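Local coordinates for protein dachshund (Homo sapiens, PDB 1L8R) that acts as a transcription factor in organogenesis, this chain being its DACHbox-N domain, which carries a DNA-binding motif similar to the forkhead/winged helix, at residues N5-V10 against V67-G72; V10-A15 against E26-P31; A18-E23 against C83-R88; H46-K51 against E92-D97. All blocks are in the same frame, centred on the assembly; numbering follows the deposited sequence.

Contact 1. Residues N5-V10 against V67-G72; sequences NECKMV and VRILRG
Cys7 and Ile69 mark the closest approach of the two backbones, their CA atoms 7.7 Å apart where the chain leading into strand 8-12 passes beside helix 64-73. In the DACHbox-N domain, whose DNA-binding motif resembles that of forkhead/winged-helix proteins, this sets the lead-in to an outermost strand of the antiparallel sheet against a helix. The area is modest, 132 Å² with both sides summed, and Ile69 supplies most of the helical share. Its two branches serve different partners. With CG1 opposite the carbonyl carbon (chi1 -71°), the CG2 methyl falls anti to the backbone N and meets Cys7 CB at 3.9 Å. The longer branch is extended at chi2 (165°), which carries CD1 to within 3.6 Å of Asn5 O, a van der Waals contact of a methyl with a carbonyl oxygen. Both Cys7 and Ile69 direct their CB at the opposing segment, whereas Leu70 starts to one side and only its end draws nearer. The apolar patch continues beyond the pair: Leu73 of the same helix also touches Cys7, and the ring of Phe20 from strand 15-22 packs against it. The polar end of Asn5 is engaged elsewhere, its OD1 accepting a hydrogen bond from Asn63 ND2.

Contact 2. Residues V10-A15 against E26-P31; sequences VDLRGA and ELICLP
Val10 and Ile28 owe their meeting to their first torsions: at Val10 (chi1 -60°) CG2 sits between the backbone N and the carbonyl carbon, and at Ile28 CG2 lies opposite the carbonyl carbon. The two methyls touch, Val10 CG2 to Ile28 CG2 at 3.7 Å, the side chains crossing near a right angle. Glu26, stretched out to its carboxylate, comes from the opposite direction and brings OE2 to 3.5 Å from Val10 CG1; that same oxygen forms a salt bridge with Arg88. Two residues on, Leu12 CD2 is 4.3 Å from Ile28 CG1, a looser touch. These are residues of next-but-one strands in the antiparallel sheet, with strand 15-22 lying between them, and the two short segments diverge by 69°. Strand 10-12 then folds back through a type I' turn, forming a beta hairpin closed by Leu12 N to Ala15 O at 2.7 Å. An alanine at Val10 would lose both methyls and is likely to open a gap beside Ile28 CG2 and leave the carboxylate of Glu26 without the methyl it rests against. Within the turn Gly14 N donates to Asp11 OD2 on its syn side, 33° out of the carboxylate plane, an Asx motif.

Contact 3. Residues A18-E23 against C83-R88; sequences ASFTVE and CKLISR
Phe20 and Leu85 make a buried, purely apolar contact between two strands of the antiparallel sheet that are not neighbours: strand 25-29 runs between strand 15-22 and strand 84-87. The evidence for bridging is in the backbone bonds of the intervening strand, where Leu27 pairs with Phe20 on one side while Ile28 pairs with Ile86 on the other. Phe20 CA and Leu85 CA are 8.2 Å apart, a gap closed by side chains alone. A single methyl does the work. With chi2 of Leu85 at 175°, CD1 lies anti to CA and is carried outward to the other strand, where it is 4.0 Å from Phe20 CD2 and 4.1 Å from Phe20 CB. The methyl thus rests where the benzyl group joins its chain, approaching the ring obliquely. The same CD1 is also 4.4 Å from Val22 CG2, a looser touch two residues further along the strand. Leu85 contributes 60 Å² of the 111 Å² buried, somewhat more than half. The Phe20 ring is further held by Gln66 and Leu70 of helix 64-73, and Cys62 packs on Leu85, so this patch of sheet belongs to the core under that helix. At the end of segment 83-88 Ser87 takes the N-cap position of helix 88-99, its OG bonded to Asp90 N. Next-but-one strands thus meet across strand 25-29 on the face covered by helix 64-73, consistent with the winged-helix-like fold of the DACHbox-N domain.

Contact 4. Residues H46-K51 against E92-D97; sequences HTVYTK and ETLYND
Val48 and Leu94 form the apolar centre of a helix-helix packing in which the axes of segments 46-51 and 92-97 stand 10.7 Å apart and cross at 107°. Val48 CG1 meets Leu94 CD2 at 3.6 Å, the two side chains lying roughly at right angles. Leu94 has CG anti to its amide nitrogen (chi1 166°), and its end comes closer to the other helix than the direction of its CB suggests; its other methyl, CD1, is 4.1 Å from Lys51 CB. Phe34 of helix 30-37 also packs on Val48, extending this apolar patch.

The second kind of contact mixes charge and hydrocarbon. Asp97 crosses the stem of Lys51 obliquely, OD2 3.7 Å from Lys51 CB and 3.8 Å from Lys51 CD, while the bend at chi4 leaves Lys51 NZ 4.3 Å from Asp97 OD2, beyond a salt bridge.

Hydrogen bonding stays within each of these two segments. His46 O accepts from Thr50 N and from Thr50 OG1, the two reaching it from opposite faces of the carbonyl plane. Apolar contact therefore carries segments 46-51 and 92-97, any attraction between Lys51 and Asp97 being probably a supplement, while one turn on the salt bridge of Asp97 OD1 with Arg54 also joins the two helices.

How the contacts relate
Contacts 2 and 3 lie nearest the chain's centre and work within one sheet, each spanning an intervening strand; contact 3 is fully apolar and buried, whereas contact 2 brings a carboxylate to its more exposed end. Contact 1 is a surface contact at the sheet's edge. Its segment overlaps that of contact 2 at Val10, which touches the opposing segment only in contact 2, and its Cys7 packs on the same Phe20 ring that contact 3 uses. Contact 4 alone joins two helices, about 22 Å from contact 1 between centres and across the chain's middle from it. A salt bridge from Arg13 to Glu92 ties the turn of contact 2 to the helix of contact 4.

Contact 1. Residues N5-V10 against V67-G72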
loop_
_atom_site.group_PDB
_atom_site.type_symbol
_atom_site.label_atom_id
_atom_site.label_comp_id
_atom_site.label_asym_id
_atom_site.label_seq_id
_atom_site.Cartn_x
_atom_site.Cartn_y
_atom_site.Cartn_z
ATOM N N ASN A 5 -10.700 -4.364 9.734
ATOM C CA ASN A 5 -10.134 -5.608 9.233
ATOM C C ASN A 5 -10.895 -6.180 8.048
ATOM O O ASN A 5 -10.608 -7.288 7.591
ATOM C CB ASN A 5 -10.043 -6.634 10.356
ATOM C CG ASN A 5 -9.024 -6.235 11.393
ATOM O OD1 ASN A 5 -7.898 -5.867 11.047
ATOM N ND2 ASN A 5 -9.405 -6.291 12.664
ATOM N N GLU A 6 -11.871 -5.425 7.558
ATOM C CA GLU A 6 -12.657 -5.849 6.408
ATOM C C GLU A 6 -11.988 -5.317 5.146
ATOM O O GLU A 6 -11.824 -4.114 4.977
ATOM C CB GLU A 6 -14.087 -5.316 6.509
ATOM C CG GLU A 6 -14.915 -6.000 7.579
ATOM C CD GLU A 6 -15.039 -7.492 7.331
ATOM O OE1 GLU A 6 -15.449 -7.873 6.217
ATOM O OE2 GLU A 6 -14.729 -8.281 8.247
ATOM N N CYS A 7 -11.593 -6.227 4.268
ATOM C CA CYS A 7 -10.923 -5.847 3.034
ATOM C C CYS A 7 -11.913 -5.636 1.897
ATOM O O CYS A 7 -13.039 -6.140 1.924
ATOM C CB CYS A 7 -9.933 -6.946 2.633
ATOM S SG CYS A 7 -8.754 -6.488 1.347
ATOM N N LYS A 8 -11.485 -4.866 0.905
ATOM C CA LYS A 8 -12.294 -4.633 -0.282
ATOM C C LYS A 8 -11.371 -4.160 -1.391
ATOM O O LYS A 8 -10.335 -3.533 -1.136
ATOM C CB LYS A 8 -13.408 -3.608 -0.021
ATOM C CG LYS A 8 -12.978 -2.161 0.060
ATOM C CD LYS A 8 -14.207 -1.257 0.156
ATOM C CE LYS A 8 -13.826 0.212 0.193
ATOM N NZ LYS A 8 -15.031 1.084 0.301
HETATM N N MSE A 9 -11.727 -4.493 -2.625
HETATM C CA MSE A 9 -10.916 -4.094 -3.764
HETATM C C MSE A 9 -11.411 -2.730 -4.228
HETATM O O MSE A 9 -12.622 -2.489 -4.300
HETATM C CB MSE A 9 -11.037 -5.118 -4.898
HETATM C CG MSE A 9 -10.733 -6.568 -4.503
HETATM SE SE MSE A 9 -8.973 -6.851 -3.743
HETATM C CE MSE A 9 -9.492 -6.906 -1.888
ATOM N N VAL A 10 -10.474 -1.837 -4.520
ATOM C CA VAL A 10 -10.801 -0.489 -4.958
ATOM C C VAL A 10 -9.956 -0.148 -6.174
ATOM O O VAL A 10 -8.953 -0.805 -6.443
ATOM C CB VAL A 10 -10.529 0.545 -3.844
ATOM C CG1 VAL A 10 -11.380 0.224 -2.626
ATOM C CG2 VAL A 10 -9.051 0.550 -3.483
ATOM N N VAL A 67 -2.510 -8.839 7.262
ATOM C CA VAL A 67 -1.412 -9.438 6.502
ATOM C C VAL A 67 -1.852 -10.773 5.897
ATOM O O VAL A 67 -1.612 -11.043 4.711
ATOM C CB VAL A 67 -0.171 -9.663 7.395
ATOM C CG1 VAL A 67 0.849 -10.548 6.659
ATOM C CG2 VAL A 67 0.457 -8.324 7.754
ATOM N N ARG A 68 -2.518 -11.601 6.696
ATOM C CA ARG A 68 -2.979 -12.899 6.221
ATOM C C ARG A 68 -3.991 -12.768 5.080
ATOM O O ARG A 68 -3.953 -13.534 4.117
ATOM C CB ARG A 68 -3.582 -13.698 7.379
ATOM C CG ARG A 68 -2.571 -14.038 8.463
ATOM C CD ARG A 68 -3.205 -14.874 9.556
ATOM N NE ARG A 68 -3.713 -16.134 9.028
ATOM C CZ ARG A 68 -4.374 -17.037 9.747
ATOM N NH1 ARG A 68 -4.608 -16.818 11.036
ATOM N NH2 ARG A 68 -4.804 -18.155 9.174
ATOM N N ILE A 69 -4.894 -11.798 5.184
ATOM C CA ILE A 69 -5.882 -11.598 4.125
ATOM C C ILE A 69 -5.180 -11.162 2.836
ATOM O O ILE A 69 -5.473 -11.677 1.755
ATOM C CB ILE A 69 -6.933 -10.535 4.534
ATOM C CG1 ILE A 69 -7.850 -11.111 5.616
ATOM C CG2 ILE A 69 -7.758 -10.104 3.312
ATOM C CD1 ILE A 69 -8.673 -10.071 6.334
ATOM N N LEU A 70 -4.240 -10.233 2.947
ATOM C CA LEU A 70 -3.529 -9.747 1.769
ATOM C C LEU A 70 -2.742 -10.872 1.112
ATOM O O LEU A 70 -2.653 -10.939 -0.111
ATOM C CB LEU A 70 -2.607 -8.589 2.150
ATOM C CG LEU A 70 -3.372 -7.359 2.654
ATOM C CD1 LEU A 70 -2.431 -6.351 3.260
ATOM C CD2 LEU A 70 -4.133 -6.741 1.481
ATOM N N ARG A 71 -2.172 -11.764 1.917
ATOM C CA ARG A 71 -1.439 -12.889 1.338
ATOM C C ARG A 71 -2.413 -13.821 0.609
ATOM O O ARG A 71 -2.117 -14.326 -0.480
ATOM C CB ARG A 71 -0.696 -13.673 2.423
ATOM C CG ARG A 71 0.503 -12.948 2.989
ATOM C CD ARG A 71 1.496 -13.942 3.573
ATOM N NE ARG A 71 0.889 -14.816 4.570
ATOM C CZ ARG A 71 1.174 -14.778 5.868
ATOM N NH1 ARG A 71 2.059 -13.905 6.329
ATOM N NH2 ARG A 71 0.580 -15.621 6.703
ATOM N N GLY A 72 -3.580 -14.032 1.211
ATOM C CA GLY A 72 -4.585 -14.901 0.621
ATOM C C GLY A 72 -5.147 -14.362 -0.680
ATOM O O GLY A 72 -5.510 -15.133 -1.568
#

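Contact 2. Residues V10-A15 against E26-P31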
loop_
_atom_site.group_PDB
_atom_site.type_symbol
_atom_site.label_atom_id
_atom_site.label_comp_id
_atom_site.label_asym_id
_atom_site.label_seq_id
_atom_site.Cartn_x
_atom_site.Cartn_y
_atom_site.Cartn_z
ATOM N N VAL A 10 -10.474 -1.837 -4.520
ATOM C CA VAL A 10 -10.801 -0.489 -4.958
ATOM C C VAL A 10 -9.956 -0.148 -6.174
ATOM O O VAL A 10 -8.953 -0.805 -6.443
ATOM C CB VAL A 10 -10.529 0.545 -3.844
ATOM C CG1 VAL A 10 -11.380 0.224 -2.626
ATOM C CG2 VAL A 10 -9.051 0.550 -3.483
ATOM N N ASP A 11 -10.355 0.881 -6.909
ATOM C CA ASP A 11 -9.614 1.254 -8.101
ATOM C C ASP A 11 -8.456 2.186 -7.791
ATOM O O ASP A 11 -8.579 3.112 -6.988
ATOM C CB ASP A 11 -10.537 1.926 -9.123
ATOM C CG ASP A 11 -9.873 2.099 -10.484
ATOM O OD1 ASP A 11 -9.769 1.098 -11.228
ATOM O OD2 ASP A 11 -9.444 3.230 -10.805
ATOM N N LEU A 12 -7.323 1.916 -8.424
ATOM C CA LEU A 12 -6.139 2.740 -8.273
ATOM C C LEU A 12 -5.509 2.843 -9.645
ATOM O O LEU A 12 -4.962 1.867 -10.163
ATOM C CB LEU A 12 -5.139 2.120 -7.292
ATOM C CG LEU A 12 -3.876 2.968 -7.091
ATOM C CD1 LEU A 12 -4.274 4.370 -6.642
ATOM C CD2 LEU A 12 -2.964 2.321 -6.057
ATOM N N ARG A 13 -5.605 4.025 -10.244
ATOM C CA ARG A 13 -5.033 4.254 -11.562
ATOM C C ARG A 13 -5.471 3.176 -12.559
ATOM O O ARG A 13 -4.663 2.663 -13.328
ATOM C CB ARG A 13 -3.503 4.289 -11.460
ATOM C CG ARG A 13 -2.964 5.289 -10.442
ATOM C CD ARG A 13 -1.438 5.223 -10.349
ATOM N NE ARG A 13 -0.779 5.650 -11.583
ATOM C CZ ARG A 13 -0.582 6.918 -11.937
ATOM N NH1 ARG A 13 -0.986 7.906 -11.149
ATOM N NH2 ARG A 13 0.020 7.200 -13.084
ATOM N N GLY A 14 -6.751 2.821 -12.523
ATOM C CA GLY A 14 -7.271 1.829 -13.451
ATOM C C GLY A 14 -7.094 0.375 -13.059
ATOM O O GLY A 14 -7.545 -0.524 -13.768
ATOM N N ALA A 15 -6.439 0.129 -11.931
ATOM C CA ALA A 15 -6.229 -1.235 -11.479
ATOM C C ALA A 15 -6.989 -1.481 -10.185
ATOM O O ALA A 15 -7.457 -0.543 -9.535
ATOM C CB ALA A 15 -4.744 -1.496 -11.270
ATOM N N GLU A 26 -9.555 5.478 3.949
ATOM C CA GLU A 26 -9.407 4.331 3.076
ATOM C C GLU A 26 -7.935 4.211 2.693
ATOM O O GLU A 26 -7.362 5.121 2.094
ATOM C CB GLU A 26 -10.261 4.507 1.821
ATOM C CG GLU A 26 -10.319 3.280 0.941
ATOM C CD GLU A 26 -11.322 3.426 -0.181
ATOM O OE1 GLU A 26 -12.538 3.473 0.110
ATOM O OE2 GLU A 26 -10.894 3.498 -1.350
ATOM N N LEU A 27 -7.330 3.084 3.037
ATOM C CA LEU A 27 -5.925 2.870 2.733
ATOM C C LEU A 27 -5.763 1.682 1.808
ATOM O O LEU A 27 -6.556 0.744 1.849
ATOM C CB LEU A 27 -5.154 2.610 4.022
ATOM C CG LEU A 27 -5.372 3.606 5.156
ATOM C CD1 LEU A 27 -4.584 3.137 6.374
ATOM C CD2 LEU A 27 -4.943 5.004 4.736
ATOM N N ILE A 28 -4.742 1.724 0.960
ATOM C CA ILE A 28 -4.511 0.607 0.069
ATOM C C ILE A 28 -3.173 -0.059 0.367
ATOM O O ILE A 28 -2.296 0.513 1.039
ATOM C CB ILE A 28 -4.602 1.023 -1.434
ATOM C CG1 ILE A 28 -3.570 2.098 -1.770
ATOM C CG2 ILE A 28 -6.008 1.558 -1.724
ATOM C CD1 ILE A 28 -3.943 3.467 -1.289
ATOM N N CYS A 29 -3.041 -1.285 -0.118
ATOM C CA CYS A 29 -1.841 -2.083 0.083
ATOM C C CYS A 29 -0.655 -1.479 -0.673
ATOM O O CYS A 29 -0.621 -1.492 -1.903
ATOM C CB CYS A 29 -2.116 -3.504 -0.385
ATOM S SG CYS A 29 -0.701 -4.574 -0.312
ATOM N N LEU A 30 0.307 -0.943 0.068
ATOM C CA LEU A 30 1.475 -0.303 -0.536
ATOM C C LEU A 30 2.323 -1.197 -1.444
ATOM O O LEU A 30 2.618 -0.820 -2.584
ATOM C CB LEU A 30 2.357 0.318 0.549
ATOM C CG LEU A 30 3.649 0.996 0.069
ATOM C CD1 LEU A 30 3.322 2.058 -0.972
ATOM C CD2 LEU A 30 4.369 1.608 1.264
ATOM N N PRO A 31 2.733 -2.385 -0.965
ATOM C CA PRO A 31 3.546 -3.261 -1.818
ATOM C C PRO A 31 2.844 -3.621 -3.120
ATOM O O PRO A 31 3.484 -3.728 -4.172
ATOM C CB PRO A 31 3.786 -4.484 -0.936
ATOM C CG PRO A 31 3.776 -3.913 0.437
ATOM C CD PRO A 31 2.609 -2.953 0.392
#

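Contact 3. Residues A18-E23 against C83-R88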
loop_
_atom_site.group_PDB
_atom_site.type_symbol
_atom_site.label_atom_id
_atom_site.label_comp_id
_atom_site.label_asym_id
_atom_site.label_seq_id
_atom_site.Cartn_x
_atom_site.Cartn_y
_atom_site.Cartn_z
ATOM N N ALA A 18 -6.116 -4.056 -3.049
ATOM C CA ALA A 18 -6.721 -4.348 -1.759
ATOM C C ALA A 18 -6.666 -3.120 -0.862
ATOM O O ALA A 18 -5.711 -2.339 -0.898
ATOM C CB ALA A 18 -6.012 -5.518 -1.106
ATOM N N SER A 19 -7.695 -2.962 -0.047
ATOM C CA SER A 19 -7.795 -1.811 0.830
ATOM C C SER A 19 -8.443 -2.164 2.160
ATOM O O SER A 19 -9.194 -3.134 2.254
ATOM C CB SER A 19 -8.638 -0.727 0.143
ATOM O OG SER A 19 -9.062 0.272 1.054
ATOM N N PHE A 20 -8.129 -1.365 3.177
ATOM C CA PHE A 20 -8.727 -1.486 4.508
ATOM C C PHE A 20 -8.979 -0.051 4.935
ATOM O O PHE A 20 -8.186 0.840 4.626
ATOM C CB PHE A 20 -7.780 -2.128 5.532
ATOM C CG PHE A 20 -7.569 -3.594 5.332
ATOM C CD1 PHE A 20 -8.560 -4.516 5.653
ATOM C CD2 PHE A 20 -6.385 -4.055 4.772
ATOM C CE1 PHE A 20 -8.379 -5.878 5.417
ATOM C CE2 PHE A 20 -6.187 -5.414 4.525
ATOM C CZ PHE A 20 -7.181 -6.334 4.845
ATOM N N THR A 21 -10.087 0.189 5.628
ATOM C CA THR A 21 -10.358 1.535 6.102
ATOM C C THR A 21 -9.981 1.583 7.578
ATOM O O THR A 21 -10.610 0.936 8.416
ATOM C CB THR A 21 -11.821 1.894 5.898
ATOM O OG1 THR A 21 -12.088 1.935 4.490
ATOM C CG2 THR A 21 -12.127 3.258 6.506
ATOM N N VAL A 22 -8.939 2.356 7.868
ATOM C CA VAL A 22 -8.376 2.500 9.212
ATOM C C VAL A 22 -8.469 3.940 9.716
ATOM O O VAL A 22 -8.098 4.872 9.009
ATOM C CB VAL A 22 -6.888 2.078 9.193
ATOM C CG1 VAL A 22 -6.290 2.146 10.592
ATOM C CG2 VAL A 22 -6.767 0.690 8.607
ATOM N N GLU A 23 -8.957 4.118 10.940
ATOM C CA GLU A 23 -9.092 5.456 11.508
ATOM C C GLU A 23 -9.838 6.394 10.568
ATOM O O GLU A 23 -9.441 7.549 10.398
ATOM C CB GLU A 23 -7.721 6.073 11.805
ATOM C CG GLU A 23 -7.047 5.619 13.084
ATOM C CD GLU A 23 -6.027 6.640 13.570
ATOM O OE1 GLU A 23 -6.437 7.662 14.164
ATOM O OE2 GLU A 23 -4.818 6.438 13.349
ATOM N N CYS A 83 3.348 -5.835 6.273
ATOM C CA CYS A 83 2.809 -5.030 5.183
ATOM C C CYS A 83 2.355 -3.669 5.668
ATOM O O CYS A 83 1.881 -3.529 6.790
ATOM C CB CYS A 83 1.624 -5.734 4.522
ATOM S SG CYS A 83 1.149 -4.973 2.951
ATOM N N LYS A 84 2.502 -2.665 4.810
ATOM C CA LYS A 84 2.089 -1.311 5.143
ATOM C C LYS A 84 1.007 -0.811 4.203
ATOM O O LYS A 84 0.883 -1.280 3.068
ATOM C CB LYS A 84 3.295 -0.376 5.137
ATOM C CG LYS A 84 4.193 -0.605 6.348
ATOM C CD LYS A 84 5.484 0.172 6.267
ATOM C CE LYS A 84 6.318 -0.052 7.517
ATOM N NZ LYS A 84 7.684 0.543 7.382
ATOM N N LEU A 85 0.219 0.140 4.702
ATOM C CA LEU A 85 -0.894 0.715 3.963
ATOM C C LEU A 85 -0.797 2.238 3.925
ATOM O O LEU A 85 -0.383 2.861 4.897
ATOM C CB LEU A 85 -2.211 0.355 4.661
ATOM C CG LEU A 85 -2.546 -1.100 5.005
ATOM C CD1 LEU A 85 -3.849 -1.138 5.803
ATOM C CD2 LEU A 85 -2.671 -1.933 3.729
ATOM N N ILE A 86 -1.170 2.845 2.803
ATOM C CA ILE A 86 -1.189 4.305 2.734
ATOM C C ILE A 86 -2.394 4.738 1.908
ATOM O O ILE A 86 -2.919 3.957 1.124
ATOM C CB ILE A 86 0.113 4.925 2.139
ATOM C CG1 ILE A 86 0.364 4.429 0.720
ATOM C CG2 ILE A 86 1.292 4.648 3.077
ATOM C CD1 ILE A 86 1.456 5.236 0.005
ATOM N N SER A 87 -2.852 5.970 2.109
ATOM C CA SER A 87 -4.014 6.464 1.375
ATOM C C SER A 87 -3.721 6.612 -0.114
ATOM O O SER A 87 -2.567 6.733 -0.524
ATOM C CB SER A 87 -4.471 7.809 1.955
ATOM O OG SER A 87 -3.495 8.821 1.760
ATOM N N ARG A 88 -4.765 6.597 -0.937
ATOM C CA ARG A 88 -4.550 6.739 -2.369
ATOM C C ARG A 88 -3.933 8.095 -2.686
ATOM O O ARG A 88 -3.110 8.204 -3.593
ATOM C CB ARG A 88 -5.859 6.533 -3.139
ATOM C CG ARG A 88 -6.205 5.056 -3.315
ATOM C CD ARG A 88 -7.405 4.827 -4.219
ATOM N NE ARG A 88 -8.620 5.425 -3.674
ATOM C CZ ARG A 88 -9.843 5.166 -4.121
ATOM N NH1 ARG A 88 -10.021 4.316 -5.125
ATOM N NH2 ARG A 88 -10.890 5.756 -3.563
#

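Contact 4. Residues H46-K51 against E92-D97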
loop_
_atom_site.group_PDB
_atom_site.type_symbol
_atom_site.label_atom_id
_atom_site.label_comp_id
_atom_site.label_asym_id
_atom_site.label_seq_id
_atom_site.Cartn_x
_atom_site.Cartn_y
_atom_site.Cartn_z
ATOM N N HIS A 46 12.559 -0.278 -0.640
ATOM C CA HIS A 46 13.432 0.358 0.337
ATOM C C HIS A 46 13.512 1.849 0.012
ATOM O O HIS A 46 13.505 2.695 0.909
ATOM C CB HIS A 46 14.826 -0.282 0.281
ATOM C CG HIS A 46 15.761 0.197 1.349
ATOM N ND1 HIS A 46 16.431 1.397 1.273
ATOM C CD2 HIS A 46 16.134 -0.366 2.526
ATOM C CE1 HIS A 46 17.177 1.555 2.352
ATOM N NE2 HIS A 46 17.013 0.498 3.129
ATOM N N THR A 47 13.573 2.158 -1.279
ATOM C CA THR A 47 13.642 3.540 -1.736
ATOM C C THR A 47 12.307 4.216 -1.454
ATOM O O THR A 47 12.262 5.392 -1.095
ATOM C CB THR A 47 13.935 3.615 -3.246
ATOM O OG1 THR A 47 15.141 2.895 -3.531
ATOM C CG2 THR A 47 14.103 5.066 -3.691
ATOM N N VAL A 48 11.218 3.465 -1.620
ATOM C CA VAL A 48 9.885 3.995 -1.354
ATOM C C VAL A 48 9.831 4.486 0.088
ATOM O O VAL A 48 9.418 5.614 0.351
ATOM C CB VAL A 48 8.784 2.920 -1.555
ATOM C CG1 VAL A 48 7.454 3.428 -1.015
ATOM C CG2 VAL A 48 8.646 2.581 -3.033
ATOM N N TYR A 49 10.254 3.638 1.022
ATOM C CA TYR A 49 10.250 4.011 2.433
ATOM C C TYR A 49 11.095 5.265 2.663
ATOM O O TYR A 49 10.731 6.133 3.456
ATOM C CB TYR A 49 10.780 2.857 3.293
ATOM C CG TYR A 49 9.851 1.660 3.393
ATOM C CD1 TYR A 49 10.284 0.471 3.982
ATOM C CD2 TYR A 49 8.536 1.719 2.923
ATOM C CE1 TYR A 49 9.434 -0.630 4.104
ATOM C CE2 TYR A 49 7.678 0.623 3.038
ATOM C CZ TYR A 49 8.135 -0.547 3.632
ATOM O OH TYR A 49 7.295 -1.631 3.765
ATOM N N THR A 50 12.226 5.359 1.969
ATOM C CA THR A 50 13.095 6.524 2.102
ATOM C C THR A 50 12.359 7.784 1.638
ATOM O O THR A 50 12.363 8.812 2.321
ATOM C CB THR A 50 14.376 6.367 1.259
ATOM O OG1 THR A 50 15.069 5.176 1.659
ATOM C CG2 THR A 50 15.288 7.569 1.451
ATOM N N LYS A 51 11.724 7.701 0.476
ATOM C CA LYS A 51 10.993 8.842 -0.060
ATOM C C LYS A 51 9.801 9.200 0.822
ATOM O O LYS A 51 9.543 10.374 1.087
ATOM C CB LYS A 51 10.515 8.541 -1.480
ATOM C CG LYS A 51 11.644 8.351 -2.478
ATOM C CD LYS A 51 11.098 8.102 -3.873
ATOM C CE LYS A 51 12.220 7.981 -4.888
ATOM N NZ LYS A 51 13.049 9.216 -4.937
ATOM N N GLU A 92 -0.347 8.721 -4.536
ATOM C CA GLU A 92 -0.152 9.579 -5.700
ATOM C C GLU A 92 0.977 10.569 -5.432
ATOM O O GLU A 92 1.778 10.856 -6.318
ATOM C CB GLU A 92 -1.446 10.321 -6.062
ATOM C CG GLU A 92 -2.618 9.412 -6.450
ATOM C CD GLU A 92 -2.290 8.404 -7.554
ATOM O OE1 GLU A 92 -1.226 8.516 -8.199
ATOM O OE2 GLU A 92 -3.113 7.492 -7.786
ATOM N N THR A 93 1.045 11.085 -4.209
ATOM C CA THR A 93 2.109 12.010 -3.837
ATOM C C THR A 93 3.431 11.261 -3.991
ATOM O O THR A 93 4.405 11.794 -4.520
ATOM C CB THR A 93 1.961 12.485 -2.376
ATOM O OG1 THR A 93 0.746 13.233 -2.234
ATOM C CG2 THR A 93 3.136 13.367 -1.974
ATOM N N LEU A 94 3.458 10.018 -3.517
ATOM C CA LEU A 94 4.652 9.191 -3.632
ATOM C C LEU A 94 4.956 8.945 -5.107
ATOM O O LEU A 94 6.092 9.089 -5.554
ATOM C CB LEU A 94 4.441 7.850 -2.927
ATOM C CG LEU A 94 5.483 6.779 -3.251
ATOM C CD1 LEU A 94 6.832 7.195 -2.663
ATOM C CD2 LEU A 94 5.036 5.440 -2.696
ATOM N N TYR A 95 3.927 8.581 -5.863
ATOM C CA TYR A 95 4.093 8.309 -7.279
ATOM C C TYR A 95 4.643 9.530 -8.012
ATOM O O TYR A 95 5.568 9.413 -8.814
ATOM C CB TYR A 95 2.760 7.863 -7.890
ATOM C CG TYR A 95 2.866 7.500 -9.353
ATOM C CD1 TYR A 95 2.780 8.481 -10.340
ATOM C CD2 TYR A 95 3.101 6.184 -9.751
ATOM C CE1 TYR A 95 2.925 8.159 -11.684
ATOM C CE2 TYR A 95 3.247 5.850 -11.093
ATOM C CZ TYR A 95 3.160 6.847 -12.055
ATOM O OH TYR A 95 3.311 6.531 -13.384
ATOM N N ASN A 96 4.084 10.701 -7.731
ATOM C CA ASN A 96 4.549 11.920 -8.382
ATOM C C ASN A 96 6.013 12.182 -8.044
ATOM O O ASN A 96 6.795 12.585 -8.901
ATOM C CB ASN A 96 3.685 13.112 -7.958
ATOM C CG ASN A 96 2.227 12.941 -8.351
ATOM O OD1 ASN A 96 1.907 12.188 -9.276
ATOM N ND2 ASN A 96 1.339 13.652 -7.663
ATOM N N ASP A 97 6.383 11.929 -6.793
ATOM C CA ASP A 97 7.752 12.150 -6.342
ATOM C C ASP A 97 8.761 11.194 -6.978
ATOM O O ASP A 97 9.939 11.520 -7.106
ATOM C CB ASP A 97 7.813 12.036 -4.817
ATOM C CG ASP A 97 9.173 12.404 -4.262
ATOM O OD1 ASP A 97 9.667 13.507 -4.578
ATOM O OD2 ASP A 97 9.745 11.593 -3.504
#